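Bacterioferritin (PDB 3BKN) probably stores iron, oxidising Fe(II) with dioxygen at dinuclear ferroxidase centres and laying down the ferric mineral inside a hollow, haem-containing shell of 24 subunits. Local coordinates at residues A92-V97 with D132-Q137; S29-N34 with L77-T82; L8-E13 with I105-E110. All blocks are in the same frame, centred on the assembly; numbering follows the deposited sequence.

The three contacts sample one ferritin-like helical bundle at its middle and towards both ends. Contact 1 is the one that holds a metal ligand: E94 binds zinc in the dinuclear site. Contact 2 has its centre 16 Å from that of contact 1 and is joined to it by a salt bridge, R78 NH2 to E96 OE2 at 2.9 Å; the side chain of V79 is about 12 Å from the haem. Contact 3 shares helix 83-110 with contact 1, their centres 22 Å apart, and helix 5-34 with contact 2, their centres 32 Å apart on opposite sides of the chain's centre. Its L10 side chain stays about 13 Å from zinc.

Contact 1: A92-V97 with D132-Q137; sequences AIEYEV and DYLETQ. With ZN (zinc ion), chain N.
Y95 and E135 meet at the ends of their side chains, where the phenol OH donates a hydrogen bond to E135 OE2. The 2.4 Å between Y95 OH and E135 OE2 is very short, and at this resolution the exact value is doubtful. E135 OE2 arrives at the edge of the Y95 ring and in its plane, while the carboxylate as a whole is turned 63° from that plane; beyond CG the E135 chain is extended, which spans the gap between the helices. Deeper in the bundle, E94 CG packs on L134 CD1 at 4.1 Å, the two side chains crossing at about a right angle.

The E94 chain is bent at chi2 (-69°), and its carboxylate ends at the zinc ion. The metal bond is to E94 OE2, 2.0 Å from zinc, whereas E94 OE1 stays 2.9 Å away, consistent with one-oxygen coordination. E51, E127 and H130 complete this zinc site, and Y25 OH is hydrogen-bonded to the same OE2. In the second shell, L134 also rests on F87 and L91, and I131 lies against both E94 and Y95. E135 OE1 is hydrogen-bonded to the backbone N of M1 of a neighbouring subunit, which also packs on Y95.

The antiparallel segments of helices 83-110 and 114-144 are therefore joined in two ways: an apolar contact beside a ligand of the dinuclear zinc site, probably the ferroxidase centre, and a polar one at the subunit interface. The amino terminus of that M1 at E135 OE1 probably favours the anionic carboxylate; the phenol bond length carries no weight.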
loop_
_atom_site.group_PDB
_atom_site.type_symbol
_atom_site.label_atom_id
_atom_site.label_comp_id
_atom_site.label_asym_id
_atom_site.label_seq_id
_atom_site.Cartn_x
_atom_site.Cartn_y
_atom_site.Cartn_z
ATOM N N ALA A 92 42.394 14.252 -33.060
ATOM C CA ALA A 92 43.667 14.928 -33.028
ATOM C C ALA A 92 44.011 15.471 -31.626
ATOM O O ALA A 92 45.146 15.329 -31.186
ATOM C CB ALA A 92 43.777 16.001 -34.160
ATOM N N ILE A 93 43.052 16.059 -30.904
ATOM C CA ILE A 93 43.377 16.469 -29.550
ATOM C C ILE A 93 43.495 15.355 -28.502
ATOM O O ILE A 93 44.233 15.511 -27.516
ATOM C CB ILE A 93 42.562 17.630 -28.962
ATOM C CG1 ILE A 93 41.097 17.468 -29.185
ATOM C CG2 ILE A 93 43.078 19.017 -29.477
ATOM C CD1 ILE A 93 40.392 18.709 -28.670
ATOM N N GLU A 94 42.777 14.249 -28.688
ATOM C CA GLU A 94 42.940 13.148 -27.768
ATOM C C GLU A 94 44.341 12.593 -27.890
ATOM O O GLU A 94 44.956 12.285 -26.868
ATOM C CB GLU A 94 41.872 12.088 -27.955
ATOM C CG GLU A 94 40.471 12.588 -27.677
ATOM C CD GLU A 94 40.213 12.888 -26.208
ATOM O OE1 GLU A 94 41.121 12.748 -25.348
ATOM O OE2 GLU A 94 39.077 13.287 -25.896
ATOM N N TYR A 95 44.872 12.522 -29.113
ATOM C CA TYR A 95 46.251 12.059 -29.326
ATOM C C TYR A 95 47.263 12.985 -28.706
ATOM O O TYR A 95 48.279 12.515 -28.186
ATOM C CB TYR A 95 46.590 11.820 -30.791
ATOM C CG TYR A 95 46.240 10.436 -31.177
ATOM C CD1 TYR A 95 46.794 9.340 -30.485
ATOM C CD2 TYR A 95 45.355 10.179 -32.211
ATOM C CE1 TYR A 95 46.468 8.006 -30.832
ATOM C CE2 TYR A 95 45.006 8.845 -32.568
ATOM C CZ TYR A 95 45.568 7.778 -31.870
ATOM O OH TYR A 95 45.244 6.490 -32.199
ATOM N N GLU A 96 47.010 14.299 -28.744
ATOM C CA GLU A 96 47.924 15.224 -28.065
ATOM C C GLU A 96 47.917 14.981 -26.571
ATOM O O GLU A 96 48.969 15.085 -25.939
ATOM C CB GLU A 96 47.642 16.676 -28.372
ATOM C CG GLU A 96 47.960 16.978 -29.813
ATOM C CD GLU A 96 47.402 18.307 -30.302
ATOM O OE1 GLU A 96 46.320 18.749 -29.810
ATOM O OE2 GLU A 96 48.070 18.877 -31.203
ATOM N N VAL A 97 46.763 14.618 -26.017
ATOM C CA VAL A 97 46.699 14.304 -24.613
ATOM C C VAL A 97 47.570 13.083 -24.264
ATOM O O VAL A 97 48.371 13.149 -23.333
ATOM C CB VAL A 97 45.254 14.229 -24.131
ATOM C CG1 VAL A 97 45.188 13.630 -22.742
ATOM C CG2 VAL A 97 44.661 15.643 -24.153
ATOM N N ASP A 132 39.399 5.253 -28.687
ATOM C CA ASP A 132 38.819 4.022 -29.178
ATOM C C ASP A 132 37.483 4.286 -29.872
ATOM O O ASP A 132 37.264 3.812 -31.001
ATOM C CB ASP A 132 38.624 3.036 -28.025
ATOM C CG ASP A 132 38.177 1.658 -28.507
ATOM O OD1 ASP A 132 38.774 1.168 -29.504
ATOM O OD2 ASP A 132 37.232 1.073 -27.904
ATOM N N TYR A 133 36.596 5.064 -29.224
ATOM C CA TYR A 133 35.306 5.367 -29.819
ATOM C C TYR A 133 35.486 6.050 -31.187
ATOM O O TYR A 133 34.911 5.632 -32.188
ATOM C CB TYR A 133 34.455 6.193 -28.861
ATOM C CG TYR A 133 33.323 6.891 -29.569
ATOM C CD1 TYR A 133 32.226 6.168 -30.073
ATOM C CD2 TYR A 133 33.366 8.284 -29.790
ATOM C CE1 TYR A 133 31.170 6.837 -30.735
ATOM C CE2 TYR A 133 32.326 8.949 -30.440
ATOM C CZ TYR A 133 31.240 8.226 -30.916
ATOM O OH TYR A 133 30.265 8.892 -31.609
ATOM N N LEU A 134 36.343 7.064 -31.217
ATOM C CA LEU A 134 36.577 7.905 -32.391
ATOM C C LEU A 134 37.153 7.123 -33.532
ATOM O O LEU A 134 36.688 7.255 -34.671
ATOM C CB LEU A 134 37.532 9.035 -32.059
ATOM C CG LEU A 134 37.007 10.104 -31.090
ATOM C CD1 LEU A 134 38.144 10.967 -30.594
ATOM C CD2 LEU A 134 35.938 10.939 -31.762
ATOM N N GLU A 135 38.138 6.275 -33.236
ATOM C CA GLU A 135 38.776 5.473 -34.256
ATOM C C GLU A 135 37.818 4.455 -34.826
ATOM O O GLU A 135 37.891 4.146 -36.011
ATOM C CB GLU A 135 39.966 4.762 -33.666
ATOM C CG GLU A 135 41.241 5.507 -33.825
ATOM C CD GLU A 135 42.369 4.885 -33.020
ATOM O OE1 GLU A 135 42.097 4.111 -32.075
ATOM O OE2 GLU A 135 43.541 5.201 -33.308
ATOM N N THR A 136 36.933 3.923 -33.968
ATOM C CA THR A 136 35.928 2.950 -34.385
ATOM C C THR A 136 34.931 3.645 -35.309
ATOM O O THR A 136 34.570 3.090 -36.344
ATOM C CB THR A 136 35.188 2.303 -33.147
ATOM O OG1 THR A 136 36.134 1.689 -32.262
ATOM C CG2 THR A 136 34.177 1.236 -33.586
ATOM N N GLN A 137 34.486 4.855 -34.959
ATOM C CA GLN A 137 33.564 5.570 -35.859
ATOM C C GLN A 137 34.150 5.808 -37.263
ATOM O O GLN A 137 33.456 5.570 -38.280
ATOM C CB GLN A 137 33.027 6.863 -35.237
ATOM C CG GLN A 137 32.411 6.650 -33.888
ATOM C CD GLN A 137 31.580 5.352 -33.834
ATOM O OE1 GLN A 137 30.692 5.102 -34.653
ATOM N NE2 GLN A 137 31.888 4.524 -32.871
HETATM ZN ZN ZN N . 38.617 13.118 -23.943
#

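Contact 2: S29-N34 with L77-T82; sequences SKMQDN and LRVGQT
M31 reaches the loop through a chain that is extended at chi2 (175°) and then turns at chi3 (76°), a bend that swings the CE methyl out of line with the rest of the side chain. SD and CE consequently touch different residues. V79 presents its CG1 methyl to the sulfur: M31 SD lies 3.8 Å from V79 CG1, and the two side chains cross at about a right angle. Past the bend, M31 CE sits 3.5 Å from the backbone oxygen G80 O. Q81 is met more loosely, its OE1 being 4.1 Å from M31 CE. The Q81 chain folds back at chi2, and its NE2 makes a weak hydrogen bond to V79 O, with an N-H...O angle of 124°.

Q86 of helix 83-110 supplies one polar link around this sulfur and methyl. Its NE2 is hydrogen-bonded to G80 O and its OE1 to Q32 NE2, so one amide ties the loop to helix 5-34 while M31 packs against the same side chain. T82, just beyond, is the N-cap of helix 83-110, its OG1 bonded to E85 N.

The contact thus lays the end of the long crossover connection, which in the ferritin fold runs from the second long helix to the third, against the last turns of helix 5-34. No hydrogen bond passes directly between segments 29-34 and 77-82. The chemistry implies a thioether contact, SD on an apolar methyl and CE against oxygens, with G80 O finding its polar partner in Q86 rather than in M31.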
loop_
_atom_site.group_PDB
_atom_site.type_symbol
_atom_site.label_atom_id
_atom_site.label_comp_id
_atom_site.label_asym_id
_atom_site.label_seq_id
_atom_site.Cartn_x
_atom_site.Cartn_y
_atom_site.Cartn_z
ATOM N N SER A 29 28.959 19.107 -31.039
ATOM C CA SER A 29 27.655 18.503 -30.739
ATOM C C SER A 29 26.536 19.444 -31.202
ATOM O O SER A 29 25.564 18.980 -31.795
ATOM C CB SER A 29 27.514 18.137 -29.257
ATOM O OG SER A 29 27.080 19.262 -28.517
ATOM N N LYS A 30 26.677 20.754 -30.972
ATOM C CA LYS A 30 25.673 21.739 -31.435
ATOM C C LYS A 30 25.553 21.769 -32.932
ATOM O O LYS A 30 24.450 21.848 -33.450
ATOM C CB LYS A 30 26.035 23.137 -30.965
ATOM C CG LYS A 30 25.734 23.357 -29.522
ATOM C CD LYS A 30 24.346 22.847 -29.228
ATOM C CE LYS A 30 23.803 23.493 -28.022
ATOM N NZ LYS A 30 22.367 23.155 -27.810
ATOM N N MET A 31 26.691 21.708 -33.632
ATOM C CA MET A 31 26.699 21.646 -35.089
ATOM C C MET A 31 26.058 20.379 -35.597
ATOM O O MET A 31 25.276 20.411 -36.548
ATOM C CB MET A 31 28.106 21.753 -35.621
ATOM C CG MET A 31 28.723 23.134 -35.477
ATOM S SD MET A 31 30.450 23.124 -36.014
ATOM C CE MET A 31 30.216 23.098 -37.808
ATOM N N GLN A 32 26.389 19.264 -34.961
ATOM C CA GLN A 32 25.765 17.998 -35.269
ATOM C C GLN A 32 24.246 18.037 -35.100
ATOM O O GLN A 32 23.524 17.535 -35.957
ATOM C CB GLN A 32 26.369 16.914 -34.416
ATOM C CG GLN A 32 27.676 16.396 -34.970
ATOM C CD GLN A 32 28.525 15.660 -33.938
ATOM O OE1 GLN A 32 28.038 15.138 -32.934
ATOM N NE2 GLN A 32 29.791 15.619 -34.189
ATOM N N ASP A 33 23.758 18.632 -34.013
ATOM C CA ASP A 33 22.307 18.848 -33.853
ATOM C C ASP A 33 21.700 19.650 -34.990
ATOM O O ASP A 33 20.666 19.273 -35.511
ATOM C CB ASP A 33 21.997 19.601 -32.581
ATOM C CG ASP A 33 21.304 18.755 -31.544
ATOM O OD1 ASP A 33 20.274 18.087 -31.841
ATOM O OD2 ASP A 33 21.790 18.822 -30.393
ATOM N N ASN A 34 22.328 20.774 -35.344
ATOM C CA ASN A 34 21.851 21.618 -36.441
ATOM C C ASN A 34 21.832 20.994 -37.814
ATOM O O ASN A 34 21.111 21.473 -38.705
ATOM C CB ASN A 34 22.648 22.890 -36.546
ATOM C CG ASN A 34 21.884 24.035 -36.034
ATOM O OD1 ASN A 34 21.364 24.855 -36.816
ATOM N ND2 ASN A 34 21.727 24.088 -34.695
ATOM N N LEU A 77 41.146 25.647 -31.736
ATOM C CA LEU A 77 40.039 24.773 -32.049
ATOM C C LEU A 77 40.128 24.271 -33.482
ATOM O O LEU A 77 40.433 25.027 -34.378
ATOM C CB LEU A 77 38.739 25.532 -31.882
ATOM C CG LEU A 77 38.415 25.741 -30.427
ATOM C CD1 LEU A 77 37.452 26.874 -30.334
ATOM C CD2 LEU A 77 37.789 24.463 -29.971
ATOM N N ARG A 78 39.869 22.994 -33.698
ATOM C CA ARG A 78 39.674 22.470 -35.045
ATOM C C ARG A 78 38.200 22.217 -35.183
ATOM O O ARG A 78 37.631 21.337 -34.521
ATOM C CB ARG A 78 40.451 21.183 -35.237
ATOM C CG ARG A 78 41.862 21.319 -34.738
ATOM C CD ARG A 78 42.604 19.999 -34.665
ATOM N NE ARG A 78 43.690 20.123 -33.691
ATOM C CZ ARG A 78 44.801 19.401 -33.696
ATOM N NH1 ARG A 78 44.971 18.473 -34.638
ATOM N NH2 ARG A 78 45.732 19.615 -32.775
ATOM N N VAL A 79 37.565 23.034 -35.996
ATOM C CA VAL A 79 36.112 22.989 -36.131
ATOM C C VAL A 79 35.845 22.270 -37.432
ATOM O O VAL A 79 36.044 22.860 -38.485
ATOM C CB VAL A 79 35.523 24.455 -36.199
ATOM C CG1 VAL A 79 34.007 24.441 -36.351
ATOM C CG2 VAL A 79 35.955 25.257 -34.971
ATOM N N GLY A 80 35.434 21.011 -37.398
ATOM C CA GLY A 80 35.221 20.298 -38.661
ATOM C C GLY A 80 33.951 20.742 -39.385
ATOM O O GLY A 80 32.972 21.149 -38.743
ATOM N N GLN A 81 33.941 20.672 -40.715
ATOM C CA GLN A 81 32.711 20.993 -41.452
ATOM C C GLN A 81 31.953 19.751 -41.949
ATOM O O GLN A 81 31.013 19.881 -42.698
ATOM C CB GLN A 81 32.928 21.979 -42.621
ATOM C CG GLN A 81 33.791 23.217 -42.327
ATOM C CD GLN A 81 33.261 24.110 -41.174
ATOM O OE1 GLN A 81 32.096 24.573 -41.174
ATOM N NE2 GLN A 81 34.129 24.365 -40.201
ATOM N N THR A 82 32.369 18.554 -41.536
ATOM C CA THR A 82 31.655 17.282 -41.865
ATOM C C THR A 82 31.787 16.349 -40.658
ATOM O O THR A 82 32.628 16.577 -39.790
ATOM C CB THR A 82 32.233 16.546 -43.142
ATOM O OG1 THR A 82 33.465 15.881 -42.820
ATOM C CG2 THR A 82 32.479 17.511 -44.294
#

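Contact 3: L8-E13 with I105-E110; sequences LKLLNE and IVLCRE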
loop_
_atom_site.group_PDB
_atom_site.type_symbol
_atom_site.label_atom_id
_atom_site.label_comp_id
_atom_site.label_asym_id
_atom_site.label_seq_id
_atom_site.Cartn_x
_atom_site.Cartn_y
_atom_site.Cartn_z
ATOM N N LEU A 8 53.062 21.057 -11.581
ATOM C CA LEU A 8 52.008 22.067 -11.754
ATOM C C LEU A 8 52.036 22.626 -13.176
ATOM O O LEU A 8 50.992 22.879 -13.743
ATOM C CB LEU A 8 52.087 23.176 -10.725
ATOM C CG LEU A 8 51.838 22.760 -9.273
ATOM C CD1 LEU A 8 52.594 23.679 -8.330
ATOM C CD2 LEU A 8 50.356 22.673 -8.900
ATOM N N LYS A 9 53.227 22.779 -13.768
ATOM C CA LYS A 9 53.323 23.072 -15.190
ATOM C C LYS A 9 52.563 22.044 -15.998
ATOM O O LYS A 9 51.811 22.398 -16.899
ATOM C CB LYS A 9 54.750 23.059 -15.667
ATOM C CG LYS A 9 55.457 24.388 -15.552
ATOM C CD LYS A 9 56.913 24.264 -16.074
ATOM C CE LYS A 9 57.892 24.981 -15.162
ATOM N NZ LYS A 9 59.209 25.141 -15.834
ATOM N N LEU A 10 52.762 20.771 -15.682
ATOM C CA LEU A 10 52.112 19.702 -16.430
ATOM C C LEU A 10 50.582 19.718 -16.232
ATOM O O LEU A 10 49.822 19.698 -17.181
ATOM C CB LEU A 10 52.724 18.352 -16.047
ATOM C CG LEU A 10 51.967 17.131 -16.546
ATOM C CD1 LEU A 10 52.088 16.914 -18.069
ATOM C CD2 LEU A 10 52.541 15.955 -15.802
ATOM N N LEU A 11 50.135 19.779 -14.983
ATOM C CA LEU A 11 48.718 19.910 -14.714
ATOM C C LEU A 11 48.065 21.085 -15.444
ATOM O O LEU A 11 46.967 20.994 -15.990
ATOM C CB LEU A 11 48.487 20.015 -13.220
ATOM C CG LEU A 11 48.870 18.780 -12.421
ATOM C CD1 LEU A 11 48.729 19.155 -11.044
ATOM C CD2 LEU A 11 48.010 17.562 -12.657
ATOM N N ASN A 12 48.736 22.205 -15.451
ATOM C CA ASN A 12 48.269 23.331 -16.227
ATOM C C ASN A 12 48.227 23.134 -17.721
ATOM O O ASN A 12 47.266 23.564 -18.347
ATOM C CB ASN A 12 49.019 24.589 -15.872
ATOM C CG ASN A 12 48.240 25.419 -14.969
ATOM O OD1 ASN A 12 47.070 25.668 -15.234
ATOM N ND2 ASN A 12 48.819 25.821 -13.880
ATOM N N GLU A 13 49.226 22.475 -18.308
ATOM C CA GLU A 13 49.160 22.200 -19.740
ATOM C C GLU A 13 47.958 21.293 -19.990
ATOM O O GLU A 13 47.158 21.573 -20.895
ATOM C CB GLU A 13 50.446 21.635 -20.343
ATOM C CG GLU A 13 51.767 22.206 -19.762
ATOM C CD GLU A 13 51.950 23.729 -19.935
ATOM O OE1 GLU A 13 52.206 24.105 -21.096
ATOM O OE2 GLU A 13 51.866 24.523 -18.929
ATOM N N ILE A 105 52.899 11.144 -16.597
ATOM C CA ILE A 105 52.665 10.252 -15.484
ATOM C C ILE A 105 53.993 9.785 -14.902
ATOM O O ILE A 105 54.211 9.821 -13.677
ATOM C CB ILE A 105 51.795 9.077 -15.940
ATOM C CG1 ILE A 105 50.359 9.573 -16.061
ATOM C CG2 ILE A 105 51.851 7.986 -14.955
ATOM C CD1 ILE A 105 49.620 9.012 -17.145
ATOM N N VAL A 106 54.906 9.370 -15.793
ATOM C CA VAL A 106 56.248 8.978 -15.357
ATOM C C VAL A 106 56.927 10.130 -14.632
ATOM O O VAL A 106 57.582 9.910 -13.625
ATOM C CB VAL A 106 57.154 8.413 -16.480
ATOM C CG1 VAL A 106 58.555 8.088 -15.928
ATOM C CG2 VAL A 106 56.534 7.171 -17.071
ATOM N N LEU A 107 56.749 11.350 -15.116
ATOM C CA LEU A 107 57.354 12.510 -14.445
ATOM C C LEU A 107 56.816 12.757 -13.037
ATOM O O LEU A 107 57.602 12.987 -12.104
ATOM C CB LEU A 107 57.235 13.762 -15.294
ATOM C CG LEU A 107 57.870 15.040 -14.765
ATOM C CD1 LEU A 107 58.733 15.650 -15.841
ATOM C CD2 LEU A 107 56.760 16.017 -14.320
ATOM N N CYS A 108 55.492 12.728 -12.873
ATOM C CA CYS A 108 54.902 12.824 -11.542
ATOM C C CYS A 108 55.443 11.808 -10.546
ATOM O O CYS A 108 55.694 12.134 -9.410
ATOM C CB CYS A 108 53.405 12.638 -11.628
ATOM S SG CYS A 108 52.561 14.003 -12.372
ATOM N N ARG A 109 55.607 10.569 -10.970
ATOM C CA ARG A 109 56.041 9.524 -10.070
ATOM C C ARG A 109 57.501 9.669 -9.722
ATOM O O ARG A 109 57.868 9.322 -8.603
ATOM C CB ARG A 109 55.714 8.136 -10.622
ATOM C CG ARG A 109 54.264 7.786 -10.418
ATOM C CD ARG A 109 53.875 6.490 -11.073
ATOM N NE ARG A 109 52.445 6.170 -10.941
ATOM C CZ ARG A 109 51.888 5.751 -9.800
ATOM N NH1 ARG A 109 52.624 5.653 -8.694
ATOM N NH2 ARG A 109 50.595 5.449 -9.753
ATOM N N GLU A 110 58.319 10.195 -10.650
ATOM C CA GLU A 110 59.734 10.465 -10.401
ATOM C C GLU A 110 59.811 11.595 -9.373
ATOM O O GLU A 110 60.572 11.536 -8.433
ATOM C CB GLU A 110 60.463 10.748 -11.741
ATOM C CG GLU A 110 61.956 11.194 -11.706
ATOM C CD GLU A 110 62.401 11.921 -13.027
ATOM O OE1 GLU A 110 61.584 12.656 -13.654
ATOM O OE2 GLU A 110 63.581 11.764 -13.451
#
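The ferritin-like four-helix bundle sets its first long helix, 5-34, beside its third, 83-110, and L10 joins them here near the end of the bundle by touching C108 and L107. The segments 8-13 and 105-110 run in roughly opposite directions, and their closest backbone approach is L10 CA to C108 CA at 8.9 Å. That spacing is filled by side chains, with no hydrogen bond between the segments.

L10 carries one side of the contact alone. Its CG is anti to the backbone N (chi1 169°), which extends the side chain towards helix 83-110 and sends a single branch, CD2, across the gap. The other branch, CD1, lies 6.4 Å from C108 SG, too far to touch it. Opposite, C108 and L107 are consecutive residues whose CB atoms both point at helix 5-34. C108 is buried, and its SG makes an apolar contact with L10, while the same side chain packs on A117 of helix 114-144. L107 is partly exposed and meets L10 nearer the outside.

Two neighbouring features place this patch. L10 and E13 both lean on R100, just over two turns before C108 on the same helix, and N12 is hydrogen-bonded to N70 N and L68 O of the loop after helix 38-64. On another side of helix 83-110, R109 makes salt bridges with E121 of its own chain and E121 of a neighbouring subunit, so the polar subunit interface lies only one residue from the apolar contact. The metal centre is more remote: the L10 side chain is about 10 Å from that of the zinc ligand E18.

The evidence for packing rests on one methyl: L10 CD2 lies 3.9 Å from C108 SG and 4.5 Å from L107 CD2.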